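Local atomic coordinates of nucleoporin nup120 (Schizosaccharomyces pombe, PDB entry 4GQ2), a protein that serves as a structural component of the nuclear pore complex, whose nucleoporins also act as docking partners for transiently associated nuclear transport factors. Residues T865-L870 / S897-H902; H123-I128 / L143-F148; W617-K622 / L699-T704; V439-F444 / D457-L462; V681-L686 / E737-L742. One frame throughout, in Å; residues are numbered along the deposited sequence.

Contact 1. Residues T865-L870 / S897-H902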
# COMPACT_ATOMS: atom_id res chain seq x y z
N THR A 865 10.30 29.21 -6.70
CA THR A 865 11.66 28.68 -6.59
C THR A 865 12.00 27.80 -7.79
O THR A 865 13.00 27.09 -7.78
CB THR A 865 11.87 27.89 -5.27
OG1 THR A 865 10.94 26.81 -5.21
CG2 THR A 865 11.68 28.80 -4.05
N THR A 866 11.15 27.84 -8.81
CA THR A 866 11.38 27.11 -10.05
C THR A 866 10.91 27.90 -11.26
O THR A 866 10.27 28.95 -11.12
CB THR A 866 10.70 25.72 -10.05
OG1 THR A 866 11.16 24.97 -11.19
CG2 THR A 866 9.18 25.84 -10.13
N SER A 867 11.22 27.38 -12.44
CA SER A 867 10.82 27.98 -13.70
C SER A 867 10.69 26.88 -14.75
O SER A 867 11.45 25.92 -14.74
CB SER A 867 11.85 29.01 -14.16
OG SER A 867 11.46 29.62 -15.37
N LEU A 868 9.73 27.04 -15.66
CA LEU A 868 9.56 26.14 -16.79
C LEU A 868 10.25 26.66 -18.08
O LEU A 868 10.01 26.16 -19.18
CB LEU A 868 8.07 25.90 -17.04
CG LEU A 868 7.39 24.60 -16.59
CD1 LEU A 868 8.14 23.83 -15.52
CD2 LEU A 868 5.96 24.85 -16.16
N VAL A 869 11.14 27.64 -17.92
CA VAL A 869 11.77 28.33 -19.05
C VAL A 869 12.49 27.40 -20.04
O VAL A 869 12.51 27.67 -21.25
CB VAL A 869 12.67 29.50 -18.55
CG1 VAL A 869 13.86 29.74 -19.46
CG2 VAL A 869 11.84 30.76 -18.40
N LEU A 870 13.06 26.31 -19.54
CA LEU A 870 13.78 25.36 -20.38
C LEU A 870 12.93 24.20 -20.89
O LEU A 870 13.44 23.27 -21.49
CB LEU A 870 15.03 24.84 -19.65
CG LEU A 870 16.04 25.91 -19.19
CD1 LEU A 870 17.10 25.33 -18.26
CD2 LEU A 870 16.68 26.61 -20.38
N SER A 897 8.08 35.45 -18.60
CA SER A 897 6.75 36.07 -18.60
C SER A 897 5.65 35.06 -18.89
O SER A 897 4.61 35.07 -18.21
CB SER A 897 6.69 37.21 -19.62
OG SER A 897 7.36 38.36 -19.15
N CYS A 898 5.88 34.19 -19.88
CA CYS A 898 4.94 33.12 -20.23
C CYS A 898 4.63 32.23 -19.03
O CYS A 898 3.47 31.90 -18.78
CB CYS A 898 5.50 32.26 -21.37
SG CYS A 898 5.46 33.06 -23.00
N TYR A 899 5.68 31.88 -18.29
CA TYR A 899 5.57 31.08 -17.08
C TYR A 899 4.73 31.82 -16.04
O TYR A 899 3.77 31.25 -15.51
CB TYR A 899 6.98 30.74 -16.55
CG TYR A 899 7.02 30.02 -15.21
CD1 TYR A 899 6.55 28.71 -15.09
CD2 TYR A 899 7.55 30.64 -14.07
CE1 TYR A 899 6.60 28.04 -13.88
CE2 TYR A 899 7.60 29.99 -12.85
CZ TYR A 899 7.12 28.69 -12.76
OH TYR A 899 7.16 28.02 -11.56
N TYR A 900 5.05 33.09 -15.78
CA TYR A 900 4.28 33.90 -14.83
C TYR A 900 2.82 34.13 -15.27
O TYR A 900 1.92 34.16 -14.42
CB TYR A 900 4.98 35.23 -14.53
CG TYR A 900 6.24 35.12 -13.69
CD1 TYR A 900 6.34 34.17 -12.67
CD2 TYR A 900 7.31 35.98 -13.90
CE1 TYR A 900 7.49 34.07 -11.89
CE2 TYR A 900 8.46 35.89 -13.13
CZ TYR A 900 8.55 34.93 -12.13
OH TYR A 900 9.69 34.85 -11.36
N LEU A 901 2.60 34.27 -16.58
CA LEU A 901 1.25 34.32 -17.15
C LEU A 901 0.51 33.01 -16.87
O LEU A 901 -0.64 33.02 -16.42
CB LEU A 901 1.28 34.57 -18.66
CG LEU A 901 0.17 35.40 -19.34
CD1 LEU A 901 -0.05 34.93 -20.78
CD2 LEU A 901 -1.16 35.43 -18.60
N HIS A 902 1.17 31.89 -17.16
CA HIS A 902 0.58 30.59 -16.89
C HIS A 902 0.21 30.43 -15.44
O HIS A 902 -0.89 29.99 -15.11
CB HIS A 902 1.52 29.48 -17.30
CG HIS A 902 1.07 28.12 -16.86
ND1 HIS A 902 1.76 27.38 -15.98
CD2 HIS A 902 -0.07 27.39 -17.18
CE1 HIS A 902 1.11 26.22 -15.76
NE2 HIS A 902 -0.01 26.23 -16.49
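Tyr899 OH lodges against Thr866, 3.3 Å from Thr866 O and equally close to Thr866 CG2, but its hydrogen bond goes to Phe863 O, at the end of the helix that runs into this loop. With CG anti to the backbone N (chi1 175°), the tyrosine reaches straight out from helix 895-909, and the chain at Ser867 and Leu868 passes over one face of its ring. Ser867 CA stands over that face, 4.0 Å from the centroid of the Tyr899 ring and 17° off its normal, a CH-pi contact. Leu868 N lies over the same face, nearer the rim, while Leu868 CB approaches Tyr899 CD1 to 3.7 Å, the two side chains crossing at about a right angle. The bend itself is held locally: Ser867 OG accepts from Val869 N at 3.2 Å, forming an ST turn. With an alanine in place of Tyr899 the hydroxyl and the ring are gone, and Phe863 O would probably lose its partner and the loop at Ser867 and Leu868 be freer to shift. The loop follows helix 856-864 in the HEAT-repeat region, and the contact sits in a bundle of helices: Leu868 packs on Tyr844 of helix 840-852 and Phe883 of helix 881-889, and on the far side of helix 895-909 Leu901 meets helix 932-949.

Contact 2. Residues H123-I128 / L143-F148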
# COMPACT_ATOMS: atom_id res chain seq x y z
N HIS A 123 -19.01 -20.42 -32.93
CA HIS A 123 -20.14 -19.55 -33.26
C HIS A 123 -20.80 -19.11 -31.98
O HIS A 123 -20.83 -19.86 -31.00
CB HIS A 123 -21.12 -20.28 -34.17
CG HIS A 123 -22.30 -19.42 -34.61
ND1 HIS A 123 -23.58 -19.78 -34.37
CD2 HIS A 123 -22.35 -18.20 -35.28
CE1 HIS A 123 -24.40 -18.83 -34.86
NE2 HIS A 123 -23.65 -17.87 -35.42
N SER A 124 -21.31 -17.88 -31.98
CA SER A 124 -21.92 -17.22 -30.81
C SER A 124 -20.95 -16.87 -29.67
O SER A 124 -21.34 -16.26 -28.68
CB SER A 124 -23.14 -18.00 -30.28
OG SER A 124 -22.75 -19.18 -29.60
N ASP A 125 -19.68 -17.27 -29.83
CA ASP A 125 -18.58 -16.86 -28.94
C ASP A 125 -18.96 -16.89 -27.45
O ASP A 125 -18.77 -15.91 -26.72
CB ASP A 125 -18.07 -15.47 -29.34
CG ASP A 125 -16.62 -15.23 -28.95
OD1 ASP A 125 -15.73 -15.81 -29.60
OD2 ASP A 125 -16.37 -14.46 -28.00
N THR A 126 -19.50 -18.03 -27.00
CA THR A 126 -19.96 -18.18 -25.62
C THR A 126 -19.36 -19.41 -24.92
O THR A 126 -19.12 -20.44 -25.55
CB THR A 126 -21.51 -18.19 -25.52
OG1 THR A 126 -21.91 -18.74 -24.25
CG2 THR A 126 -22.14 -19.02 -26.63
N THR A 127 -19.12 -19.26 -23.62
CA THR A 127 -18.58 -20.34 -22.80
C THR A 127 -19.70 -21.02 -22.03
O THR A 127 -20.61 -20.36 -21.52
CB THR A 127 -17.49 -19.82 -21.83
OG1 THR A 127 -16.47 -19.13 -22.56
CG2 THR A 127 -16.84 -20.97 -21.07
N ILE A 128 -19.62 -22.34 -21.94
CA ILE A 128 -20.63 -23.18 -21.30
C ILE A 128 -20.06 -23.83 -20.04
O ILE A 128 -18.91 -24.27 -20.02
CB ILE A 128 -21.14 -24.25 -22.30
CG1 ILE A 128 -22.33 -23.73 -23.10
CG2 ILE A 128 -21.52 -25.55 -21.61
CD1 ILE A 128 -21.96 -22.87 -24.29
N LEU A 143 -22.38 -18.65 -20.24
CA LEU A 143 -21.71 -17.47 -19.71
C LEU A 143 -21.73 -16.33 -20.70
O LEU A 143 -21.40 -16.50 -21.87
CB LEU A 143 -20.25 -17.78 -19.36
CG LEU A 143 -19.94 -18.68 -18.17
CD1 LEU A 143 -18.46 -19.03 -18.16
CD2 LEU A 143 -20.34 -18.01 -16.86
N SER A 144 -22.13 -15.16 -20.22
CA SER A 144 -21.96 -13.94 -20.99
C SER A 144 -20.73 -13.18 -20.48
O SER A 144 -20.54 -13.00 -19.27
CB SER A 144 -23.22 -13.07 -20.88
OG SER A 144 -23.05 -11.86 -21.59
N LYS A 145 -19.88 -12.76 -21.42
CA LYS A 145 -18.73 -11.91 -21.11
C LYS A 145 -19.16 -10.61 -20.42
O LYS A 145 -18.42 -10.07 -19.59
CB LYS A 145 -17.92 -11.60 -22.37
CG LYS A 145 -17.13 -12.79 -22.89
CD LYS A 145 -16.28 -12.42 -24.09
CE LYS A 145 -15.49 -13.62 -24.58
NZ LYS A 145 -14.54 -13.27 -25.68
N THR A 146 -20.35 -10.13 -20.76
CA THR A 146 -20.96 -8.94 -20.16
C THR A 146 -21.00 -8.99 -18.64
O THR A 146 -20.86 -7.96 -17.97
CB THR A 146 -22.40 -8.75 -20.70
OG1 THR A 146 -22.35 -8.42 -22.09
CG2 THR A 146 -23.13 -7.63 -19.96
N TRP A 147 -21.19 -10.19 -18.09
CA TRP A 147 -21.36 -10.38 -16.65
C TRP A 147 -20.15 -9.93 -15.90
O TRP A 147 -20.24 -9.48 -14.75
CB TRP A 147 -21.61 -11.84 -16.31
CG TRP A 147 -22.87 -12.43 -16.87
CD1 TRP A 147 -23.89 -11.79 -17.57
CD2 TRP A 147 -23.31 -13.82 -16.75
NE1 TRP A 147 -24.88 -12.67 -17.91
CE2 TRP A 147 -24.60 -13.90 -17.44
CE3 TRP A 147 -22.79 -14.97 -16.17
CZ2 TRP A 147 -25.32 -15.09 -17.53
CZ3 TRP A 147 -23.51 -16.16 -16.27
CH2 TRP A 147 -24.75 -16.22 -16.93
N PHE A 148 -18.99 -10.06 -16.54
CA PHE A 148 -17.74 -9.69 -15.93
C PHE A 148 -17.45 -8.20 -16.09
O PHE A 148 -16.63 -7.65 -15.37
CB PHE A 148 -16.61 -10.53 -16.52
CG PHE A 148 -16.77 -12.00 -16.30
CD1 PHE A 148 -16.31 -12.60 -15.13
CD2 PHE A 148 -17.40 -12.80 -17.25
CE1 PHE A 148 -16.46 -13.96 -14.92
CE2 PHE A 148 -17.57 -14.16 -17.04
CZ PHE A 148 -17.10 -14.73 -15.87
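The Asp125 carboxylate is met at one oxygen by the ammonium group of Lys145, nearly in line with the C-O bond, in a salt bridge of 3.2 Å between Asp125 OD2 and Lys145 NZ. Two rings belong to the same corner: Ser144 N lies 3.8 Å above the plane of the Trp147 ring, over its centre, and the Phe148 ring has Lys145 O in plane at its edge. Lys145 is extended beyond CG, which carries its nitrogen across to Asp125; the same nitrogen also pairs with Glu96, its stronger partner, so the lysine probably balances two carboxylates. The backbones are joined by a nearly straight bond, Leu143 N to Thr127 O at 2.8 Å with an angle of 168° at the hydrogen. Beside it, Thr127 CG2 is turned anti to its own N and meets Leu143 CD1 at 3.9 Å. Ser144 OG accepts a weak capping bond from Thr146 N at the turn into the short helix that follows. All this lies in the beta-propeller domain, where strands 115-121, 126-133, 138-143 and 160-163 form a four-stranded antiparallel sheet and helix 146-149 interrupts the path between the last two. Toward the neighbouring sheet, Trp147 packs on Leu23 and Leu25 of strand 21-26, while Leu143 and Phe148 both touch Leu74 of strand 73-79.

Contact 3. Residues W617-K622 / L699-T704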
# COMPACT_ATOMS: atom_id res chain seq x y z
N TRP A 617 30.11 9.06 7.86
CA TRP A 617 30.68 8.99 9.20
C TRP A 617 29.64 9.19 10.25
O TRP A 617 29.61 8.46 11.26
CB TRP A 617 31.80 10.02 9.36
CG TRP A 617 32.59 9.86 10.63
CD1 TRP A 617 33.63 8.96 10.88
CD2 TRP A 617 32.45 10.62 11.88
NE1 TRP A 617 34.12 9.11 12.15
CE2 TRP A 617 33.45 10.09 12.81
CE3 TRP A 617 31.62 11.65 12.30
CZ2 TRP A 617 33.60 10.58 14.10
CZ3 TRP A 617 31.77 12.14 13.61
CH2 TRP A 617 32.74 11.62 14.48
N VAL A 618 28.77 10.17 10.03
CA VAL A 618 27.66 10.39 10.96
C VAL A 618 26.79 9.14 10.96
O VAL A 618 26.43 8.64 12.03
CB VAL A 618 26.86 11.68 10.63
CG1 VAL A 618 25.53 11.70 11.36
CG2 VAL A 618 27.67 12.92 10.99
N PHE A 619 26.50 8.62 9.77
CA PHE A 619 25.65 7.45 9.60
C PHE A 619 26.20 6.25 10.37
O PHE A 619 25.47 5.58 11.09
CB PHE A 619 25.49 7.09 8.12
CG PHE A 619 24.57 5.92 7.88
CD1 PHE A 619 25.04 4.61 8.00
CD2 PHE A 619 23.24 6.13 7.57
CE1 PHE A 619 24.19 3.53 7.79
CE2 PHE A 619 22.39 5.05 7.36
CZ PHE A 619 22.86 3.75 7.47
N TYR A 620 27.49 5.98 10.18
CA TYR A 620 28.16 4.90 10.89
C TYR A 620 28.07 5.12 12.40
O TYR A 620 27.77 4.18 13.14
CB TYR A 620 29.63 4.81 10.43
CG TYR A 620 30.47 3.83 11.22
CD1 TYR A 620 30.43 2.46 10.95
CD2 TYR A 620 31.30 4.27 12.25
CE1 TYR A 620 31.20 1.56 11.67
CE2 TYR A 620 32.08 3.38 12.97
CZ TYR A 620 32.03 2.03 12.68
OH TYR A 620 32.80 1.15 13.41
N ASP A 621 28.33 6.35 12.83
CA ASP A 621 28.35 6.71 14.24
C ASP A 621 27.00 6.50 14.93
O ASP A 621 26.95 5.99 16.04
CB ASP A 621 28.81 8.15 14.44
CG ASP A 621 29.29 8.42 15.85
OD1 ASP A 621 30.46 8.10 16.15
OD2 ASP A 621 28.50 8.95 16.67
N LYS A 622 25.91 6.89 14.27
CA LYS A 622 24.61 6.80 14.91
C LYS A 622 23.93 5.43 14.76
O LYS A 622 23.28 4.96 15.69
CB LYS A 622 23.67 7.95 14.49
CG LYS A 622 23.52 8.14 12.99
CD LYS A 622 22.72 9.39 12.66
CE LYS A 622 22.49 9.52 11.16
NZ LYS A 622 21.89 10.83 10.77
N LEU A 699 27.93 -1.56 4.75
CA LEU A 699 29.30 -2.02 4.56
C LEU A 699 30.24 -0.87 4.19
O LEU A 699 31.28 -0.68 4.82
CB LEU A 699 29.33 -3.12 3.50
CG LEU A 699 30.41 -4.19 3.56
CD1 LEU A 699 30.42 -4.90 4.90
CD2 LEU A 699 30.17 -5.18 2.43
N LEU A 700 29.85 -0.10 3.18
CA LEU A 700 30.61 1.08 2.75
C LEU A 700 30.79 2.10 3.88
O LEU A 700 31.88 2.64 4.06
CB LEU A 700 29.94 1.73 1.53
CG LEU A 700 30.47 1.38 0.13
CD1 LEU A 700 31.31 0.11 0.09
CD2 LEU A 700 29.34 1.33 -0.89
N SER A 701 29.73 2.32 4.64
CA SER A 701 29.77 3.20 5.81
C SER A 701 30.72 2.72 6.90
O SER A 701 31.36 3.53 7.58
CB SER A 701 28.36 3.36 6.38
OG SER A 701 28.39 3.93 7.68
N LEU A 702 30.80 1.41 7.10
CA LEU A 702 31.72 0.83 8.08
C LEU A 702 33.17 1.06 7.65
O LEU A 702 33.99 1.56 8.42
CB LEU A 702 31.44 -0.67 8.25
CG LEU A 702 32.11 -1.40 9.42
CD1 LEU A 702 31.25 -2.56 9.88
CD2 LEU A 702 33.51 -1.90 9.09
N ILE A 703 33.46 0.68 6.41
CA ILE A 703 34.79 0.74 5.81
C ILE A 703 35.40 2.14 5.87
O ILE A 703 36.54 2.30 6.30
CB ILE A 703 34.71 0.27 4.33
CG1 ILE A 703 34.43 -1.23 4.25
CG2 ILE A 703 35.99 0.63 3.56
CD1 ILE A 703 33.99 -1.69 2.88
N THR A 704 34.63 3.15 5.46
CA THR A 704 35.15 4.52 5.34
C THR A 704 35.26 5.22 6.69
O THR A 704 35.66 6.38 6.76
CB THR A 704 34.32 5.38 4.36
OG1 THR A 704 32.97 5.52 4.84
CG2 THR A 704 34.32 4.75 2.96
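Ser701 and Leu702 meet Phe619 and Tyr620 where two helices of the Nup120 helical domain cross almost perpendicularly, at -98°, with their axes 8.7 Å apart. Ser701 sits at the crossing, Ser701 CA lying 5.6 Å from Tyr620 CA. The polar part of the contact rests on this serine. Its OG, anti to the backbone N (chi1 166°), points into the partner helix and is hydrogen-bonded to Leu616 O, so the buried hydroxyl is satisfied by the carbonyl of a residue one turn before Tyr620. Tyr620 N lies near the same oxygen, but the angle is too poor for a bond. The remaining contacts are van der Waals. Ser701 OG comes 3.1 Å from Tyr620 CB and 3.4 Å from Phe619 CD1, this time near the plane of the phenylalanine ring, at its edge. Beyond the crossing, Phe619 runs on to Ile596 and Leu600 of helix 590-605, and Tyr620 and Leu702 both reach helix 630-641. Along the tyrosine ring the contact is apolar: Tyr620 CD1 is 3.5 Å from Leu702 CA, and Tyr620 CE1 touches Leu702 CG at 3.8 Å.

Contact 4. Residues V439-F444 / D457-L462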
# COMPACT_ATOMS: atom_id res chain seq x y z
N VAL A 439 -14.01 -12.36 8.98
CA VAL A 439 -14.45 -13.39 9.91
C VAL A 439 -13.72 -13.27 11.25
O VAL A 439 -14.35 -13.37 12.30
CB VAL A 439 -14.31 -14.81 9.32
CG1 VAL A 439 -14.57 -15.87 10.38
CG2 VAL A 439 -15.28 -14.97 8.16
N ALA A 440 -12.41 -13.04 11.21
CA ALA A 440 -11.65 -12.77 12.43
C ALA A 440 -12.22 -11.58 13.19
O ALA A 440 -12.32 -11.60 14.42
CB ALA A 440 -10.19 -12.54 12.10
N LEU A 441 -12.60 -10.53 12.46
CA LEU A 441 -13.20 -9.34 13.05
C LEU A 441 -14.50 -9.64 13.82
O LEU A 441 -14.75 -9.05 14.86
CB LEU A 441 -13.44 -8.27 11.98
CG LEU A 441 -13.82 -6.87 12.48
CD1 LEU A 441 -12.77 -6.35 13.45
CD2 LEU A 441 -14.00 -5.93 11.30
N LEU A 442 -15.32 -10.55 13.28
CA LEU A 442 -16.53 -11.04 13.94
C LEU A 442 -16.24 -11.57 15.35
O LEU A 442 -16.87 -11.16 16.32
CB LEU A 442 -17.16 -12.17 13.12
CG LEU A 442 -18.48 -12.01 12.35
CD1 LEU A 442 -18.43 -10.93 11.29
CD2 LEU A 442 -18.83 -13.35 11.73
N SER A 443 -15.28 -12.48 15.43
CA SER A 443 -14.85 -13.10 16.68
C SER A 443 -14.43 -12.08 17.74
O SER A 443 -14.61 -12.32 18.94
CB SER A 443 -13.72 -14.09 16.39
OG SER A 443 -13.09 -14.54 17.58
N PHE A 444 -13.89 -10.95 17.30
CA PHE A 444 -13.44 -9.89 18.20
C PHE A 444 -14.59 -8.93 18.53
O PHE A 444 -14.37 -7.77 18.91
CB PHE A 444 -12.21 -9.16 17.63
CG PHE A 444 -10.90 -9.82 17.96
CD1 PHE A 444 -10.69 -11.18 17.68
CD2 PHE A 444 -9.86 -9.10 18.55
CE1 PHE A 444 -9.48 -11.80 17.99
CE2 PHE A 444 -8.65 -9.72 18.86
CZ PHE A 444 -8.46 -11.07 18.58
N ASP A 457 -21.91 -10.88 5.83
CA ASP A 457 -22.42 -10.26 4.62
C ASP A 457 -22.43 -8.74 4.72
O ASP A 457 -22.27 -8.04 3.72
CB ASP A 457 -23.83 -10.77 4.29
CG ASP A 457 -23.83 -12.22 3.83
OD1 ASP A 457 -23.22 -13.08 4.51
OD2 ASP A 457 -24.44 -12.51 2.78
N LYS A 458 -22.62 -8.24 5.94
CA LYS A 458 -22.57 -6.80 6.23
C LYS A 458 -21.16 -6.22 6.05
O LYS A 458 -21.00 -5.14 5.47
CB LYS A 458 -23.08 -6.52 7.64
CG LYS A 458 -24.58 -6.68 7.81
CD LYS A 458 -24.98 -6.78 9.28
CE LYS A 458 -24.76 -5.48 10.04
NZ LYS A 458 -25.60 -4.37 9.50
N PHE A 459 -20.15 -6.95 6.53
CA PHE A 459 -18.75 -6.56 6.36
C PHE A 459 -18.33 -6.55 4.88
O PHE A 459 -17.41 -5.84 4.50
CB PHE A 459 -17.81 -7.46 7.16
CG PHE A 459 -17.73 -7.13 8.63
CD1 PHE A 459 -18.07 -5.86 9.11
CD2 PHE A 459 -17.28 -8.08 9.54
CE1 PHE A 459 -17.98 -5.56 10.46
CE2 PHE A 459 -17.18 -7.78 10.89
CZ PHE A 459 -17.54 -6.52 11.36
N GLY A 460 -19.02 -7.35 4.07
CA GLY A 460 -18.77 -7.42 2.63
C GLY A 460 -19.18 -6.17 1.88
O GLY A 460 -18.73 -5.94 0.75
N ALA A 461 -20.03 -5.35 2.51
CA ALA A 461 -20.44 -4.06 1.96
C ALA A 461 -19.57 -2.91 2.49
O ALA A 461 -19.80 -1.74 2.16
CB ALA A 461 -21.91 -3.79 2.23
N LEU A 462 -18.57 -3.25 3.30
CA LEU A 462 -17.56 -2.30 3.75
C LEU A 462 -16.46 -2.14 2.72
O LEU A 462 -16.01 -3.12 2.12
CB LEU A 462 -16.95 -2.74 5.09
CG LEU A 462 -17.33 -2.04 6.40
CD1 LEU A 462 -18.83 -1.82 6.56
CD2 LEU A 462 -16.75 -2.81 7.59
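Phe459 inserts its ring between Leu441 and Leu442, packing helix 453-459 against helix 434-443 in a helical part of the beta-propeller region. The tight part lies at the outer end of the ring. Leu441 CD2 sits over one face, 4.0 Å from the Phe459 centroid and 27° off the normal, a CH-pi contact in which that methyl comes 3.6 Å from Phe459 CZ. The two side chains cross at about a right angle. With CG anti to its carbonyl carbon (chi1 -79°), Phe459 sends the ring toward the leucines. The loose side is the chain around the base of the phenylalanine: Asp457, Lys458, Gly460 and Ala461 are exposed, and the backbone turns away through a type I beta turn from Phe459 to Leu462. Behind the leucines the packing continues, Leu441 against helix 464-478 and Leu442 against Leu50 of helix 46-55. Shrinking Phe459 to an alanine would probably leave a gap between the two leucines and weaken the hold of this end of helix 453-459 on helix 434-443. On the other side of the ring plane, Leu442 CD1 approaches obliquely, 3.4 Å from Phe459 CE2 and 3.5 Å from Phe459 CD2.

Contact 5. Residues V681-L686 / E737-L742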
# COMPACT_ATOMS: atom_id res chain seq x y z
N VAL A 681 4.51 -9.48 -7.17
CA VAL A 681 5.88 -9.93 -7.44
C VAL A 681 6.89 -8.79 -7.23
O VAL A 681 7.92 -8.99 -6.59
CB VAL A 681 6.02 -10.54 -8.85
CG1 VAL A 681 7.48 -10.79 -9.19
CG2 VAL A 681 5.22 -11.83 -8.95
N LEU A 682 6.58 -7.59 -7.76
CA LEU A 682 7.43 -6.41 -7.54
C LEU A 682 7.66 -6.12 -6.05
O LEU A 682 8.80 -5.96 -5.62
CB LEU A 682 6.86 -5.17 -8.23
CG LEU A 682 7.01 -5.15 -9.76
CD1 LEU A 682 6.35 -3.92 -10.36
CD2 LEU A 682 8.48 -5.26 -10.18
N ASP A 683 6.57 -6.08 -5.28
CA ASP A 683 6.66 -5.81 -3.84
C ASP A 683 7.65 -6.80 -3.21
O ASP A 683 8.52 -6.42 -2.43
CB ASP A 683 5.27 -5.95 -3.21
CG ASP A 683 5.29 -5.78 -1.70
OD1 ASP A 683 5.30 -4.63 -1.23
OD2 ASP A 683 5.30 -6.80 -0.98
N SER A 684 7.50 -8.06 -3.58
CA SER A 684 8.33 -9.13 -3.05
C SER A 684 9.80 -9.01 -3.50
O SER A 684 10.71 -9.22 -2.71
CB SER A 684 7.72 -10.48 -3.44
OG SER A 684 8.59 -11.53 -3.09
N ILE A 685 10.02 -8.66 -4.76
CA ILE A 685 11.38 -8.44 -5.28
C ILE A 685 12.02 -7.19 -4.66
O ILE A 685 13.18 -7.22 -4.22
CB ILE A 685 11.41 -8.36 -6.82
CG1 ILE A 685 10.85 -9.63 -7.47
CG2 ILE A 685 12.83 -8.10 -7.33
CD1 ILE A 685 11.32 -10.91 -6.82
N LEU A 686 11.26 -6.10 -4.62
CA LEU A 686 11.75 -4.82 -4.09
C LEU A 686 12.18 -4.85 -2.63
O LEU A 686 13.08 -4.12 -2.25
CB LEU A 686 10.73 -3.70 -4.32
CG LEU A 686 10.46 -3.30 -5.78
CD1 LEU A 686 9.26 -2.39 -5.84
CD2 LEU A 686 11.64 -2.63 -6.45
N GLU A 737 6.78 2.15 -0.91
CA GLU A 737 5.74 3.01 -0.36
C GLU A 737 4.51 3.03 -1.27
O GLU A 737 3.40 3.30 -0.82
CB GLU A 737 6.28 4.43 -0.12
CG GLU A 737 5.74 5.08 1.15
CD GLU A 737 6.12 6.55 1.30
OE1 GLU A 737 5.20 7.40 1.39
OE2 GLU A 737 7.34 6.86 1.34
N ASN A 738 4.69 2.70 -2.54
CA ASN A 738 3.56 2.66 -3.48
C ASN A 738 2.73 1.37 -3.31
O ASN A 738 1.57 1.29 -3.75
CB ASN A 738 4.06 2.81 -4.92
CG ASN A 738 4.31 4.25 -5.32
OD1 ASN A 738 3.55 4.82 -6.10
ND2 ASN A 738 5.38 4.85 -4.79
N SER A 739 3.33 0.37 -2.68
CA SER A 739 2.74 -0.95 -2.59
C SER A 739 1.48 -0.98 -1.73
O SER A 739 0.51 -1.66 -2.09
CB SER A 739 3.75 -1.96 -2.06
OG SER A 739 3.25 -3.27 -2.22
N ALA A 740 1.49 -0.25 -0.62
CA ALA A 740 0.33 -0.19 0.29
C ALA A 740 -0.51 1.08 0.10
O ALA A 740 -1.47 1.31 0.84
CB ALA A 740 0.78 -0.32 1.73
N LEU A 741 -0.16 1.87 -0.91
CA LEU A 741 -0.82 3.14 -1.15
C LEU A 741 -2.14 2.94 -1.89
O LEU A 741 -2.16 2.64 -3.09
CB LEU A 741 0.11 4.08 -1.91
CG LEU A 741 -0.27 5.55 -2.09
CD1 LEU A 741 -1.06 6.10 -0.92
CD2 LEU A 741 1.01 6.35 -2.26
N LEU A 742 -3.24 3.10 -1.17
CA LEU A 742 -4.56 2.87 -1.74
C LEU A 742 -5.05 4.10 -2.48
O LEU A 742 -5.01 5.21 -1.96
CB LEU A 742 -5.56 2.44 -0.66
CG LEU A 742 -5.39 0.97 -0.29
CD1 LEU A 742 -6.07 0.65 1.03
CD2 LEU A 742 -5.92 0.09 -1.42
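Ser739 donates its hydroxyl proton to Asp683, with 2.7 Å between Ser739 OG and Asp683 OD1, and this single short bond carries the contact. The hydroxyl does not come in along the carboxylate plane: it approaches from above, 50° out of it. Ser739 CB follows close behind, 3.2 Å from Asp683 OD1, and Asp683 CB lies 3.5 Å from Ser739 OG. The rest of the two segments stays apart, and only a small patch of surface is buried between them. Both side chains reach straight out from their backbones, Asp683 CG anti to N (chi1 176°) and Ser739 OG likewise (chi1 -169°), which lets them bridge the 6.4 Å between Asp683 CA and Ser739 CA. The second carboxylate oxygen, Asp683 OD2, forms a salt bridge with Lys687, one turn further along the same helix. With a partner at each oxygen, the carboxylate is probably restrained from turning, and the nearby lysine would probably favour its charged form. Around this bond lie apolar neighbours: Asp683 also touches Leu736, Leu686 packs on Val732, Leu735 and Leu736 of helix 719-739, and Ser739 rests on Leu771 of helix 770-777. On the inner side, Leu682 and Leu686 pack on helix 790-803. Beyond Ser739 the chain leaves the helix, and Leu741 is tied by a backbone bond to Ala770. The arrangement is that of a helix bundle with an apolar interior, here fastened at its partly exposed rim by a polar side-chain bond between the long helix 672-703 and the C-terminal end of helix 719-739.

How the contacts relate
From the N terminus, contact 2 comes first, closing a loop of 14 residues, mostly strand, within one sheet of the beta-propeller domain. Contact 4 follows in the same propeller region, closing 12 residues between two helices; the centres of these two lie 33 Å apart. Contacts 3 and 5 close 76 and 50 residues, both mostly helix, and cross along the chain, since segment 681-686 falls between 617-622 and 699-704. Both use helix 672-703: one joins its C-terminal end to helix 612-624, the other its N-terminal half to helix 719-739. Contact 5 lies about 11 Å from contact 4 by nearest atoms, consistent with the helical part coming close to the propeller-region helices there. Contact 1 comes last, closing 26 residues in the HEAT-repeat region.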